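Local coordinates for protein ALDH21) (Physcomitrella patens subsp. patens, PDB 5MZ5) that oxidises succinic semialdehyde to succinate with NADP(+) as electron acceptor and belongs to the aldehyde dehydrogenase family, at residues V182-P187 against L260-G265; V283-G288 against Q490-K495; L211-R216 against I241-R246; F177-V182 against V205-V210; F252-R257 against K274-K279. All coordinates share one frame; numbering follows the deposited sequence.

Contact 1: V182-P187 against L260-G265; sequences VSMVSP and LLTFTG
Val185 and Phe263 are paired on two parallel strands, 182-185 and 260-264, and their side chains cross at a slant. Val185 CG1 sits near the plane of the Phe263 ring, at its edge, 3.5 Å from Phe263 CD1. It is placed there because CG1 lies anti to the backbone N of Val185 (chi1 -178°). The other methyl, Val185 CG2, comes close to Leu261 CD1. Thr262 CG2 fits between two neighbours on the opposite face, 3.7 Å from Val182 CG1 and also in touch with Met184 CG. Past the end of the first strand, Pro187 CG touches Thr264 CG2 at 3.6 Å.

Four backbone bonds set this register. Ser183 N donates to Leu260 O at 2.8 Å, and Thr262 N donates to Ser183 O. Val185 N then donates to Thr262 O, and Thr264 N to Val185 O. All four are close to straight and point nearly along the C=O axis. Where the strands end, water 1 donates to Thr264 O at 2.8 Å and more weakly to Ser186 O.

Lys198 of helix 193-205 bonds to the hydroxyls of both Thr262 and Thr264, on the face that carries Met184. On the other face Ser183 OG is bonded to Phe252 O, and Met273 of helix 267-276 packs on Val185, Leu261 and Phe263. The pairing joins the two central strands of the Rossmann-type dinucleotide-binding domain. Ser186, just past the first strand, binds NADP(+). Gly265, just past the second, is the first glycine of a GxGxxG-like strand-turn-helix sequence, consistent with a Rossmann-type nucleotide-binding fold.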
# COMPACT_ATOMS: atom_id res chain seq x y z
N VAL A 182 -18.44 -12.93 -15.53
CA VAL A 182 -19.02 -11.61 -15.28
C VAL A 182 -20.13 -11.31 -16.28
O VAL A 182 -19.94 -11.44 -17.49
CB VAL A 182 -17.94 -10.49 -15.27
CG1 VAL A 182 -18.55 -9.10 -15.04
CG2 VAL A 182 -16.84 -10.77 -14.23
N SER A 183 -21.29 -10.87 -15.75
CA SER A 183 -22.42 -10.40 -16.55
C SER A 183 -22.26 -8.87 -16.66
O SER A 183 -22.15 -8.18 -15.64
CB SER A 183 -23.75 -10.73 -15.87
OG SER A 183 -24.79 -10.15 -16.64
N MET A 184 -22.20 -8.36 -17.90
CA MET A 184 -22.01 -6.92 -18.16
C MET A 184 -23.17 -6.39 -18.96
O MET A 184 -23.56 -7.00 -19.95
CB MET A 184 -20.69 -6.63 -18.92
CG MET A 184 -19.46 -7.19 -18.25
SD MET A 184 -18.02 -6.99 -19.32
CE MET A 184 -16.77 -7.49 -18.22
N VAL A 185 -23.74 -5.27 -18.49
CA VAL A 185 -24.85 -4.57 -19.13
C VAL A 185 -24.42 -3.12 -19.21
O VAL A 185 -24.18 -2.47 -18.20
CB VAL A 185 -26.21 -4.79 -18.39
CG1 VAL A 185 -27.34 -4.06 -19.12
CG2 VAL A 185 -26.53 -6.29 -18.24
N SER A 186 -24.23 -2.63 -20.44
CA SER A 186 -23.69 -1.30 -20.69
C SER A 186 -24.72 -0.29 -21.26
O SER A 186 -25.77 -0.70 -21.75
CB SER A 186 -22.46 -1.42 -21.58
OG SER A 186 -22.76 -2.12 -22.77
N PRO A 187 -24.44 1.04 -21.20
CA PRO A 187 -25.43 2.02 -21.67
C PRO A 187 -25.23 2.52 -23.11
O PRO A 187 -24.28 2.12 -23.81
CB PRO A 187 -25.24 3.16 -20.66
CG PRO A 187 -23.74 3.17 -20.44
CD PRO A 187 -23.25 1.73 -20.63
N LEU A 260 -20.68 -12.22 -10.84
CA LEU A 260 -20.81 -10.78 -10.71
C LEU A 260 -21.67 -10.22 -11.83
O LEU A 260 -21.55 -10.64 -12.99
CB LEU A 260 -19.40 -10.13 -10.76
CG LEU A 260 -19.32 -8.58 -10.82
CD1 LEU A 260 -19.74 -7.93 -9.51
CD2 LEU A 260 -17.91 -8.13 -11.15
N LEU A 261 -22.56 -9.28 -11.47
CA LEU A 261 -23.31 -8.48 -12.40
C LEU A 261 -22.76 -7.03 -12.28
O LEU A 261 -22.74 -6.46 -11.19
CB LEU A 261 -24.83 -8.52 -12.12
CG LEU A 261 -25.69 -7.41 -12.75
CD1 LEU A 261 -25.60 -7.42 -14.31
CD2 LEU A 261 -27.14 -7.53 -12.31
N THR A 262 -22.34 -6.45 -13.40
CA THR A 262 -21.89 -5.05 -13.45
C THR A 262 -22.77 -4.32 -14.46
O THR A 262 -22.79 -4.64 -15.66
CB THR A 262 -20.36 -4.90 -13.65
OG1 THR A 262 -20.07 -3.50 -13.78
CG2 THR A 262 -19.83 -5.65 -14.85
N PHE A 263 -23.54 -3.36 -13.93
CA PHE A 263 -24.51 -2.59 -14.71
C PHE A 263 -24.23 -1.10 -14.69
O PHE A 263 -23.90 -0.53 -13.64
CB PHE A 263 -25.93 -2.89 -14.21
CG PHE A 263 -27.04 -2.05 -14.81
CD1 PHE A 263 -27.64 -2.40 -16.00
CD2 PHE A 263 -27.47 -0.88 -14.18
CE1 PHE A 263 -28.68 -1.65 -16.55
CE2 PHE A 263 -28.49 -0.10 -14.74
CZ PHE A 263 -29.11 -0.50 -15.91
N THR A 264 -24.34 -0.49 -15.87
CA THR A 264 -24.27 0.96 -16.06
C THR A 264 -25.52 1.33 -16.84
O THR A 264 -25.75 0.80 -17.93
CB THR A 264 -22.99 1.45 -16.72
OG1 THR A 264 -21.88 1.09 -15.91
CG2 THR A 264 -22.99 2.99 -16.89
N GLY A 265 -26.32 2.21 -16.26
CA GLY A 265 -27.56 2.65 -16.90
C GLY A 265 -28.53 3.32 -15.96
O GLY A 265 -28.13 3.91 -14.95
O HOH W 1 -27.76 -0.01 -19.67

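Contact 2: V283-G288 against Q490-K495; sequences VMELGG and QREGVK
The side chains of Glu285 and Glu492 cross at a slant. Glu285 CG and Glu492 CG are 3.9 Å apart. Glu285 CG also lies 3.7 Å from the carboxylate carbon Glu492 CD. The two carboxylate planes are turned 45° apart. The Glu285 chain bends at its second torsion (chi2 -69°), which brings OE1 beside the backbone of the loop, 3.2 Å from Glu492 N. Apolar packing adds one more pair. Val283 CG2 rests on the aliphatic part of Gln490, 4.1 Å from Gln490 CG, and the two side chains cross at about a right angle.

Polar contacts run partly through solvent. Water 2 donates to Met284 O and, at 2.8 Å, to Gln490 O, bridging strand 281-285 and the loop. Gln490 O also accepts from Arg491 NH1, which stands above the carbonyl plane at 2.9 Å. This bond ties the guanidinium to the carbonyl of the preceding residue.

The charged ends have partners farther out. Glu492 OE1 forms a salt bridge with Lys198. Arg491 NH2 is also held by Glu503 and Thr504 O of a neighbouring subunit.

Glu285 is the predicted active-site residue and is also an NADP(+)-binding residue, though the cofactor is absent from this apo structure. Tyr481 and Arg475, which bind succinate, lie close to Glu285 and Glu492 respectively. Across this contact Glu285 meets a second acid, whose carboxylate is paired with Lys198; Tyr481 and Thr264 also touch Glu285. If Glu285 is the general base, which can change conformation in other aldehyde dehydrogenases, contact by packing would probably permit such movement.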
# COMPACT_ATOMS: atom_id res chain seq x y z
N VAL A 283 -22.40 -4.58 -8.96
CA VAL A 283 -21.74 -3.29 -9.12
C VAL A 283 -22.72 -2.48 -9.95
O VAL A 283 -23.26 -3.01 -10.93
CB VAL A 283 -20.36 -3.43 -9.86
CG1 VAL A 283 -19.90 -2.10 -10.47
CG2 VAL A 283 -19.31 -4.00 -8.94
N MET A 284 -22.96 -1.21 -9.57
CA MET A 284 -23.93 -0.35 -10.24
C MET A 284 -23.38 1.06 -10.47
O MET A 284 -23.00 1.75 -9.52
CB MET A 284 -25.22 -0.23 -9.41
CG MET A 284 -25.97 -1.51 -9.27
SD MET A 284 -27.20 -1.59 -10.54
CE MET A 284 -27.31 -3.34 -10.80
N GLU A 285 -23.44 1.52 -11.71
CA GLU A 285 -23.07 2.89 -12.08
C GLU A 285 -24.34 3.49 -12.65
O GLU A 285 -24.78 3.12 -13.74
CB GLU A 285 -21.93 2.91 -13.11
CG GLU A 285 -20.60 2.44 -12.56
CD GLU A 285 -19.94 3.34 -11.54
OE1 GLU A 285 -19.11 2.83 -10.75
OE2 GLU A 285 -20.25 4.56 -11.50
N LEU A 286 -25.01 4.31 -11.84
CA LEU A 286 -26.32 4.86 -12.24
C LEU A 286 -26.22 6.37 -12.43
O LEU A 286 -25.11 6.90 -12.48
CB LEU A 286 -27.44 4.42 -11.26
CG LEU A 286 -27.36 2.94 -10.82
CD1 LEU A 286 -28.27 2.67 -9.68
CD2 LEU A 286 -27.60 1.96 -11.99
N GLY A 287 -27.36 7.03 -12.57
CA GLY A 287 -27.41 8.46 -12.85
C GLY A 287 -26.99 9.42 -11.75
O GLY A 287 -26.55 9.01 -10.67
N GLY A 288 -27.13 10.70 -12.04
CA GLY A 288 -26.82 11.76 -11.09
C GLY A 288 -27.60 13.03 -11.32
O GLY A 288 -28.38 13.13 -12.27
N GLN A 490 -20.35 0.82 -5.32
CA GLN A 490 -18.97 0.52 -5.73
C GLN A 490 -18.40 1.54 -6.72
O GLN A 490 -19.02 2.56 -7.01
CB GLN A 490 -18.79 -0.93 -6.24
CG GLN A 490 -19.48 -2.03 -5.40
CD GLN A 490 -19.06 -2.07 -3.95
OE1 GLN A 490 -19.85 -2.45 -3.07
NE2 GLN A 490 -17.81 -1.75 -3.64
N ARG A 491 -17.18 1.28 -7.18
CA ARG A 491 -16.48 2.20 -8.04
C ARG A 491 -15.92 1.54 -9.28
O ARG A 491 -15.43 0.40 -9.24
CB ARG A 491 -15.30 2.89 -7.29
CG ARG A 491 -15.66 3.69 -6.05
CD ARG A 491 -16.42 4.97 -6.38
NE ARG A 491 -16.79 5.68 -5.17
CZ ARG A 491 -17.89 5.45 -4.47
NH1 ARG A 491 -18.77 4.55 -4.89
NH2 ARG A 491 -18.13 6.13 -3.36
N GLU A 492 -15.93 2.30 -10.36
CA GLU A 492 -15.27 2.00 -11.61
C GLU A 492 -14.04 2.92 -11.66
O GLU A 492 -13.75 3.61 -10.69
CB GLU A 492 -16.19 2.03 -12.83
CG GLU A 492 -17.08 0.80 -12.87
CD GLU A 492 -17.85 0.50 -14.15
OE1 GLU A 492 -18.50 -0.56 -14.19
OE2 GLU A 492 -17.75 1.28 -15.13
N GLY A 493 -13.30 2.86 -12.74
CA GLY A 493 -11.95 3.40 -12.81
C GLY A 493 -11.20 2.09 -12.68
O GLY A 493 -11.50 1.28 -11.79
N VAL A 494 -10.34 1.80 -13.65
CA VAL A 494 -9.74 0.49 -13.89
C VAL A 494 -9.33 -0.29 -12.63
O VAL A 494 -9.85 -1.40 -12.44
CB VAL A 494 -8.60 0.53 -14.93
CG1 VAL A 494 -7.99 -0.85 -15.12
CG2 VAL A 494 -9.09 1.09 -16.26
N LYS A 495 -8.42 0.24 -11.77
CA LYS A 495 -7.95 -0.52 -10.59
C LYS A 495 -9.07 -0.80 -9.56
O LYS A 495 -9.07 -1.85 -8.93
CB LYS A 495 -6.69 0.10 -9.96
CG LYS A 495 -6.89 1.41 -9.19
CD LYS A 495 -5.54 1.89 -8.65
CE LYS A 495 -5.66 3.01 -7.66
NZ LYS A 495 -4.39 3.77 -7.53
O HOH W 2 -21.38 3.74 -7.92

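Contact 3: L211-R216 against I241-R246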
# COMPACT_ATOMS: atom_id res chain seq x y z
N LEU A 211 -21.25 -9.89 -22.44
CA LEU A 211 -21.69 -8.51 -22.49
C LEU A 211 -22.95 -8.32 -23.31
O LEU A 211 -23.07 -8.80 -24.44
CB LEU A 211 -20.55 -7.57 -23.00
CG LEU A 211 -20.91 -6.13 -23.44
CD1 LEU A 211 -21.27 -5.24 -22.24
CD2 LEU A 211 -19.78 -5.54 -24.19
N LYS A 212 -23.91 -7.59 -22.69
CA LYS A 212 -25.15 -7.18 -23.32
C LYS A 212 -24.97 -5.68 -23.62
O LYS A 212 -25.13 -4.85 -22.73
CB LYS A 212 -26.37 -7.43 -22.41
CG LYS A 212 -27.71 -7.11 -23.10
CD LYS A 212 -28.83 -6.88 -22.08
CE LYS A 212 -30.12 -6.41 -22.72
NZ LYS A 212 -30.05 -5.00 -23.20
N PRO A 213 -24.58 -5.30 -24.85
CA PRO A 213 -24.48 -3.86 -25.14
C PRO A 213 -25.89 -3.26 -25.29
O PRO A 213 -26.85 -4.01 -25.51
CB PRO A 213 -23.72 -3.83 -26.47
CG PRO A 213 -24.04 -5.13 -27.13
CD PRO A 213 -24.34 -6.13 -26.05
N ALA A 214 -26.03 -1.92 -25.17
CA ALA A 214 -27.33 -1.28 -25.35
C ALA A 214 -27.77 -1.51 -26.81
O ALA A 214 -26.96 -1.40 -27.73
CB ALA A 214 -27.25 0.20 -25.05
N SER A 215 -29.03 -1.90 -27.00
CA SER A 215 -29.60 -2.20 -28.32
C SER A 215 -29.60 -1.01 -29.28
O SER A 215 -29.48 -1.22 -30.48
CB SER A 215 -30.99 -2.81 -28.18
OG SER A 215 -30.83 -4.16 -27.79
N ARG A 216 -29.67 0.22 -28.76
CA ARG A 216 -29.62 1.45 -29.57
C ARG A 216 -28.20 1.75 -30.06
O ARG A 216 -28.05 2.38 -31.11
CB ARG A 216 -30.16 2.65 -28.78
CG ARG A 216 -31.64 2.91 -29.04
CD ARG A 216 -32.15 4.17 -28.35
NE ARG A 216 -32.25 4.00 -26.90
CZ ARG A 216 -33.02 4.73 -26.10
NH1 ARG A 216 -33.79 5.68 -26.60
NH2 ARG A 216 -33.04 4.50 -24.79
N ILE A 241 -20.38 -11.10 -26.85
CA ILE A 241 -20.97 -9.75 -26.96
C ILE A 241 -22.24 -9.93 -27.80
O ILE A 241 -22.16 -10.17 -29.01
CB ILE A 241 -20.01 -8.64 -27.50
CG1 ILE A 241 -18.73 -8.55 -26.63
CG2 ILE A 241 -20.75 -7.26 -27.59
CD1 ILE A 241 -17.62 -7.80 -27.25
N LEU A 242 -23.40 -9.92 -27.11
CA LEU A 242 -24.70 -10.16 -27.71
C LEU A 242 -25.76 -9.08 -27.41
O LEU A 242 -26.21 -8.97 -26.26
CB LEU A 242 -25.28 -11.53 -27.28
CG LEU A 242 -24.35 -12.67 -26.89
CD1 LEU A 242 -24.96 -13.48 -25.75
CD2 LEU A 242 -24.10 -13.60 -28.08
N PRO A 243 -26.21 -8.30 -28.42
CA PRO A 243 -27.36 -7.40 -28.20
C PRO A 243 -28.56 -8.34 -28.02
O PRO A 243 -28.73 -9.31 -28.77
CB PRO A 243 -27.45 -6.59 -29.51
CG PRO A 243 -26.17 -6.91 -30.26
CD PRO A 243 -25.80 -8.29 -29.83
N VAL A 244 -29.30 -8.16 -26.94
CA VAL A 244 -30.36 -9.11 -26.57
C VAL A 244 -31.75 -8.45 -26.55
O VAL A 244 -31.90 -7.27 -26.18
CB VAL A 244 -29.94 -9.81 -25.23
CG1 VAL A 244 -31.09 -10.49 -24.52
CG2 VAL A 244 -28.81 -10.81 -25.46
N SER A 245 -32.76 -9.23 -26.99
CA SER A 245 -34.17 -8.84 -26.99
C SER A 245 -34.68 -8.79 -25.54
O SER A 245 -34.09 -9.41 -24.64
CB SER A 245 -35.00 -9.84 -27.80
OG SER A 245 -34.95 -11.15 -27.25
N ARG A 246 -35.79 -8.10 -25.34
CA ARG A 246 -36.44 -7.94 -24.04
C ARG A 246 -36.81 -9.29 -23.40
O ARG A 246 -36.64 -9.46 -22.20
CB ARG A 246 -37.68 -7.05 -24.19
CG ARG A 246 -38.07 -6.41 -22.89
CD ARG A 246 -39.35 -5.65 -23.02
NE ARG A 246 -39.93 -5.37 -21.72
CZ ARG A 246 -41.07 -4.72 -21.56
NH1 ARG A 246 -41.75 -4.28 -22.61
NH2 ARG A 246 -41.55 -4.49 -20.34
O HOH W 3 -29.10 -5.38 -25.80
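Leu211 and Ile241 pair as parallel neighbours at the edge of the Rossmann-type sheet, and the two chains then run on as loops beside the NADP(+) site. Leu242 N donates to Leu211 O at 2.9 Å. The side chains of Leu211 and Ile241 point the same way, with Leu211 CD2 3.9 Å from Ile241 CG2. That methyl also meets Pro213 CG, while Pro213 CD lies on Leu242 O at 3.4 Å. Helix 219-229, the connection between the two strands, covers this apolar face with Ala221 and Leu222.

The crossing from strand 209-212 through that helix to strand 239-241 is a beta-alpha-beta unit. Lys212, at the end of its first strand, Ser215 just after it, and Arg246, beyond its second, all bind NADP(+).

Lys212 leaves the sheet with CG anti to its backbone N (chi1 -175°). Its chain runs across Val244, with CG 4.1 Å from Val244 CB, and bends only at the last torsion. There Lys212 NZ donates to water 3 at 2.8 Å. The same water accepts from Val244 N, donates to Pro213 O at 2.7 Å, and is bonded to Ser215 OG. A methionine in place of Lys212, without the ammonium group, would probably leave water 3 short of one donor and weaken the binding of NADP(+). Phe252 packs on both Lys212 and Val244.

Contact 4: F177-V182 against V205-V210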
# COMPACT_ATOMS: atom_id res chain seq x y z
N PHE A 177 -7.91 -13.52 -6.46
CA PHE A 177 -8.22 -14.46 -7.53
C PHE A 177 -9.39 -13.97 -8.38
O PHE A 177 -10.28 -13.33 -7.84
CB PHE A 177 -8.57 -15.84 -6.92
CG PHE A 177 -7.39 -16.55 -6.30
CD1 PHE A 177 -6.94 -16.21 -5.03
CD2 PHE A 177 -6.74 -17.57 -6.99
CE1 PHE A 177 -5.82 -16.86 -4.48
CE2 PHE A 177 -5.64 -18.23 -6.43
CZ PHE A 177 -5.20 -17.88 -5.17
N PRO A 178 -9.45 -14.31 -9.70
CA PRO A 178 -10.64 -13.92 -10.48
C PRO A 178 -11.95 -14.41 -9.84
O PRO A 178 -12.00 -15.56 -9.40
CB PRO A 178 -10.41 -14.59 -11.85
CG PRO A 178 -8.93 -14.84 -11.92
CD PRO A 178 -8.49 -15.08 -10.51
N ILE A 179 -12.96 -13.54 -9.75
CA ILE A 179 -14.28 -13.88 -9.16
C ILE A 179 -15.00 -14.95 -10.01
O ILE A 179 -15.77 -15.74 -9.46
CB ILE A 179 -15.16 -12.61 -8.92
CG1 ILE A 179 -16.35 -12.90 -7.94
CG2 ILE A 179 -15.65 -11.95 -10.25
CD1 ILE A 179 -17.09 -11.62 -7.46
N GLY A 180 -14.71 -14.98 -11.32
CA GLY A 180 -15.32 -15.91 -12.26
C GLY A 180 -16.09 -15.21 -13.35
O GLY A 180 -15.88 -14.01 -13.55
N PRO A 181 -17.04 -15.90 -14.03
CA PRO A 181 -17.83 -15.24 -15.11
C PRO A 181 -18.59 -13.97 -14.70
O PRO A 181 -19.24 -13.91 -13.66
CB PRO A 181 -18.78 -16.35 -15.60
CG PRO A 181 -18.07 -17.64 -15.24
CD PRO A 181 -17.43 -17.32 -13.90
N VAL A 182 -18.44 -12.93 -15.53
CA VAL A 182 -19.02 -11.61 -15.28
C VAL A 182 -20.13 -11.31 -16.28
O VAL A 182 -19.94 -11.44 -17.49
CB VAL A 182 -17.94 -10.49 -15.27
CG1 VAL A 182 -18.55 -9.10 -15.04
CG2 VAL A 182 -16.84 -10.77 -14.23
N VAL A 205 -7.81 -8.85 -15.01
CA VAL A 205 -7.95 -9.77 -13.90
C VAL A 205 -7.94 -11.26 -14.34
O VAL A 205 -7.38 -12.10 -13.65
CB VAL A 205 -9.20 -9.38 -13.08
CG1 VAL A 205 -9.81 -10.55 -12.32
CG2 VAL A 205 -8.89 -8.21 -12.15
N GLY A 206 -8.55 -11.55 -15.48
CA GLY A 206 -8.65 -12.91 -16.00
C GLY A 206 -10.02 -13.51 -15.73
O GLY A 206 -10.12 -14.69 -15.36
N CYS A 207 -11.09 -12.71 -15.92
CA CYS A 207 -12.49 -13.12 -15.79
C CYS A 207 -13.11 -13.29 -17.17
O CYS A 207 -13.10 -12.32 -17.92
CB CYS A 207 -13.30 -12.09 -15.01
SG CYS A 207 -13.10 -12.15 -13.22
N PRO A 208 -13.76 -14.43 -17.49
CA PRO A 208 -14.53 -14.48 -18.74
C PRO A 208 -15.82 -13.64 -18.57
O PRO A 208 -16.27 -13.40 -17.45
CB PRO A 208 -14.86 -15.98 -18.89
CG PRO A 208 -14.91 -16.48 -17.49
CD PRO A 208 -13.92 -15.67 -16.70
N PHE A 209 -16.40 -13.16 -19.68
CA PHE A 209 -17.57 -12.30 -19.55
C PHE A 209 -18.56 -12.47 -20.70
O PHE A 209 -18.18 -12.88 -21.79
CB PHE A 209 -17.15 -10.81 -19.42
CG PHE A 209 -16.45 -10.24 -20.63
CD1 PHE A 209 -17.18 -9.67 -21.68
CD2 PHE A 209 -15.06 -10.29 -20.75
CE1 PHE A 209 -16.53 -9.17 -22.82
CE2 PHE A 209 -14.42 -9.78 -21.88
CZ PHE A 209 -15.15 -9.21 -22.90
N VAL A 210 -19.82 -12.11 -20.45
CA VAL A 210 -20.90 -12.06 -21.44
C VAL A 210 -21.42 -10.64 -21.36
O VAL A 210 -21.92 -10.21 -20.32
CB VAL A 210 -22.02 -13.13 -21.26
CG1 VAL A 210 -23.00 -13.08 -22.43
CG2 VAL A 210 -21.43 -14.53 -21.14
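Pro178 lies against Val205 and Gly206, where helix 193-205 ends and turns toward its next strand. The contact belongs to the first beta-alpha-beta crossover of the Rossmann-type domain, which links strand 182-185 through this helix to strand 209-212. Pro178 CB is 3.5 Å from Gly206 O. Gly206 has positive phi and is the C-prime residue of a Schellman motif, after which Cys207 lies along the first segment.

Ile179 comes next, its CG2 methyl 3.9 Å from Cys207 SG. The sulfur also sits near Gly180 O. Gly180 has backbone angles, phi 119° among them, at which a side chain would be jammed against the preceding carbonyl oxygen.

Pro181 meets Pro208 ring to ring, with CG 4.0 Å from Pro208 CG. Ala85, Ala89 and Met92 of helix 75-94 cover Pro208, and Val86 touches Pro181. An alanine in place of Pro208 would probably open a gap between Pro181 and helix 75-94 and let the chain before strand 209-212 turn more easily.

Val182 begins the regular pairing. Its N donates to Pro208 O at 2.9 Å, and its O accepts from Val210 N at 3.0 Å. Val182 CG2 rests 3.9 Å from Cys207 CB. Phe209 holds CG between its backbone N and carbonyl carbon (chi1 64°), which carries the ring away from Val182, and Cys207 O lies in the ring plane at its edge.

Contact 5: F252-R257 against K274-K279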
# COMPACT_ATOMS: atom_id res chain seq x y z
N PHE A 252 -29.20 -12.03 -17.94
CA PHE A 252 -28.06 -11.24 -17.50
C PHE A 252 -28.15 -10.86 -16.02
O PHE A 252 -27.12 -10.59 -15.38
CB PHE A 252 -27.90 -10.01 -18.39
CG PHE A 252 -27.30 -10.37 -19.72
CD1 PHE A 252 -28.11 -10.81 -20.78
CD2 PHE A 252 -25.92 -10.31 -19.93
CE1 PHE A 252 -27.55 -11.18 -22.01
CE2 PHE A 252 -25.37 -10.68 -21.15
CZ PHE A 252 -26.18 -11.12 -22.18
N THR A 253 -29.39 -10.83 -15.49
CA THR A 253 -29.64 -10.49 -14.10
C THR A 253 -29.61 -11.72 -13.17
O THR A 253 -28.86 -11.73 -12.20
CB THR A 253 -30.97 -9.69 -14.00
OG1 THR A 253 -30.79 -8.46 -14.69
CG2 THR A 253 -31.41 -9.43 -12.55
N VAL A 254 -30.44 -12.72 -13.46
CA VAL A 254 -30.73 -13.86 -12.59
C VAL A 254 -29.83 -15.10 -12.73
O VAL A 254 -29.79 -15.90 -11.79
CB VAL A 254 -32.23 -14.27 -12.74
CG1 VAL A 254 -33.14 -13.07 -12.52
CG2 VAL A 254 -32.51 -14.94 -14.09
N ASP A 255 -29.16 -15.28 -13.87
CA ASP A 255 -28.39 -16.51 -14.09
C ASP A 255 -27.32 -16.76 -13.02
O ASP A 255 -26.46 -15.92 -12.77
CB ASP A 255 -27.80 -16.58 -15.51
CG ASP A 255 -27.60 -18.02 -15.92
OD1 ASP A 255 -26.60 -18.61 -15.49
OD2 ASP A 255 -28.47 -18.56 -16.59
N GLU A 256 -27.42 -17.92 -12.37
CA GLU A 256 -26.57 -18.35 -11.27
C GLU A 256 -25.14 -18.69 -11.70
O GLU A 256 -24.26 -18.75 -10.84
CB GLU A 256 -27.20 -19.53 -10.51
CG GLU A 256 -28.54 -19.20 -9.85
CD GLU A 256 -29.21 -20.34 -9.10
OE1 GLU A 256 -30.44 -20.53 -9.27
OE2 GLU A 256 -28.50 -21.03 -8.33
N ARG A 257 -24.90 -18.87 -13.03
CA ARG A 257 -23.55 -19.16 -13.54
C ARG A 257 -22.65 -17.91 -13.49
O ARG A 257 -21.43 -18.03 -13.48
CB ARG A 257 -23.61 -19.78 -14.94
CG ARG A 257 -24.11 -21.23 -14.97
CD ARG A 257 -24.54 -21.67 -16.37
NE ARG A 257 -25.70 -20.92 -16.85
CZ ARG A 257 -26.24 -21.00 -18.07
NH1 ARG A 257 -27.30 -20.27 -18.39
NH2 ARG A 257 -25.71 -21.81 -18.98
N LYS A 274 -30.38 -5.36 -9.06
CA LYS A 274 -29.67 -5.67 -7.80
C LYS A 274 -30.58 -6.51 -6.89
O LYS A 274 -30.13 -7.54 -6.37
CB LYS A 274 -29.22 -4.37 -7.09
CG LYS A 274 -28.41 -4.60 -5.82
CD LYS A 274 -28.22 -3.31 -5.03
CE LYS A 274 -27.45 -3.48 -3.73
NZ LYS A 274 -28.28 -4.06 -2.63
N ALA A 275 -31.89 -6.11 -6.76
CA ALA A 275 -32.88 -6.80 -5.95
C ALA A 275 -33.13 -8.24 -6.41
O ALA A 275 -33.37 -9.11 -5.56
CB ALA A 275 -34.20 -6.02 -5.96
N ARG A 276 -33.04 -8.51 -7.73
CA ARG A 276 -33.35 -9.84 -8.28
C ARG A 276 -32.16 -10.64 -8.76
O ARG A 276 -32.34 -11.75 -9.25
CB ARG A 276 -34.40 -9.71 -9.42
CG ARG A 276 -35.75 -9.14 -8.96
CD ARG A 276 -36.77 -8.94 -10.09
NE ARG A 276 -36.23 -8.16 -11.22
CZ ARG A 276 -35.69 -8.70 -12.31
NH1 ARG A 276 -35.19 -7.92 -13.25
NH2 ARG A 276 -35.62 -10.01 -12.45
N ALA A 277 -30.94 -10.12 -8.57
CA ALA A 277 -29.70 -10.76 -9.00
C ALA A 277 -29.40 -12.15 -8.38
O ALA A 277 -28.64 -12.92 -8.95
CB ALA A 277 -28.54 -9.82 -8.77
N GLY A 278 -30.00 -12.44 -7.22
CA GLY A 278 -29.72 -13.68 -6.50
C GLY A 278 -28.45 -13.57 -5.68
O GLY A 278 -28.17 -12.51 -5.11
N LYS A 279 -27.63 -14.62 -5.66
CA LYS A 279 -26.41 -14.72 -4.84
C LYS A 279 -25.19 -13.91 -5.31
O LYS A 279 -24.35 -13.56 -4.48
CB LYS A 279 -26.02 -16.20 -4.66
CG LYS A 279 -27.11 -17.01 -3.96
CD LYS A 279 -26.65 -18.39 -3.56
CE LYS A 279 -27.83 -19.26 -3.24
NZ LYS A 279 -27.42 -20.64 -2.95
O HOH W 4 -33.57 -8.10 -15.69
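Thr253 and Val254 pack against Arg276 and Ala277 where two helices of the Rossmann-type domain end side by side. Helix 251-254 leads into strand 260-264, and helix 267-276 leads on to strand 281-285. Both lie on the same face of the sheet.

Thr253 CG2 lies over one face of the Arg276 guanidinium, 4.1 Å from NH1. Val254 CG1 reaches Arg276 O at 3.6 Å and approaches NH2 obliquely. A bend at the third torsion of Arg276 (chi3 -52°) turns the guanidinium back toward Thr253 and Val254, and salt bridges with Asp250 and Asp272 would hold it there.

The backbones also meet. Ala277 CA makes a CH...O contact with Thr253 O at 3.4 Å. Lys280 NZ bonds to Thr253 O, Asp255 O and Ala277 O, so one amine serves carbonyls from both segments.

Past the first helix, Asp255 forms an Asx turn, with OD1 accepting from Arg257 N. Arg257 grips the same carboxylate side-on through NE and NH1.

Water 4 joins the segments on the Arg276 side. It accepts from Arg276 NH1 at 2.9 Å, in the guanidinium plane, and is bonded to Thr253 OG1 at 3.0 Å.

From the N terminus, contact 4 opens first at 177-182 and closes at 205-210, around the first beta-alpha-beta crossover. Contact 1 begins before that closure, so the two cross, and they share Val182. Contact 3 lies nested inside the loop of contact 1 and adds the edge strand 239-241. Contact 5 opens at 252-257, before 260-265 closes contact 1, and ends at 274-279, so these two cross as well. Contact 2 follows in series. It spans 201 residues, bringing 490-495 back to strand 281-285, the sheet neighbour of 260-264. Phe252 of contact 5 touches contacts 1, 3 and 4, joining helix 251-254 to the sheet.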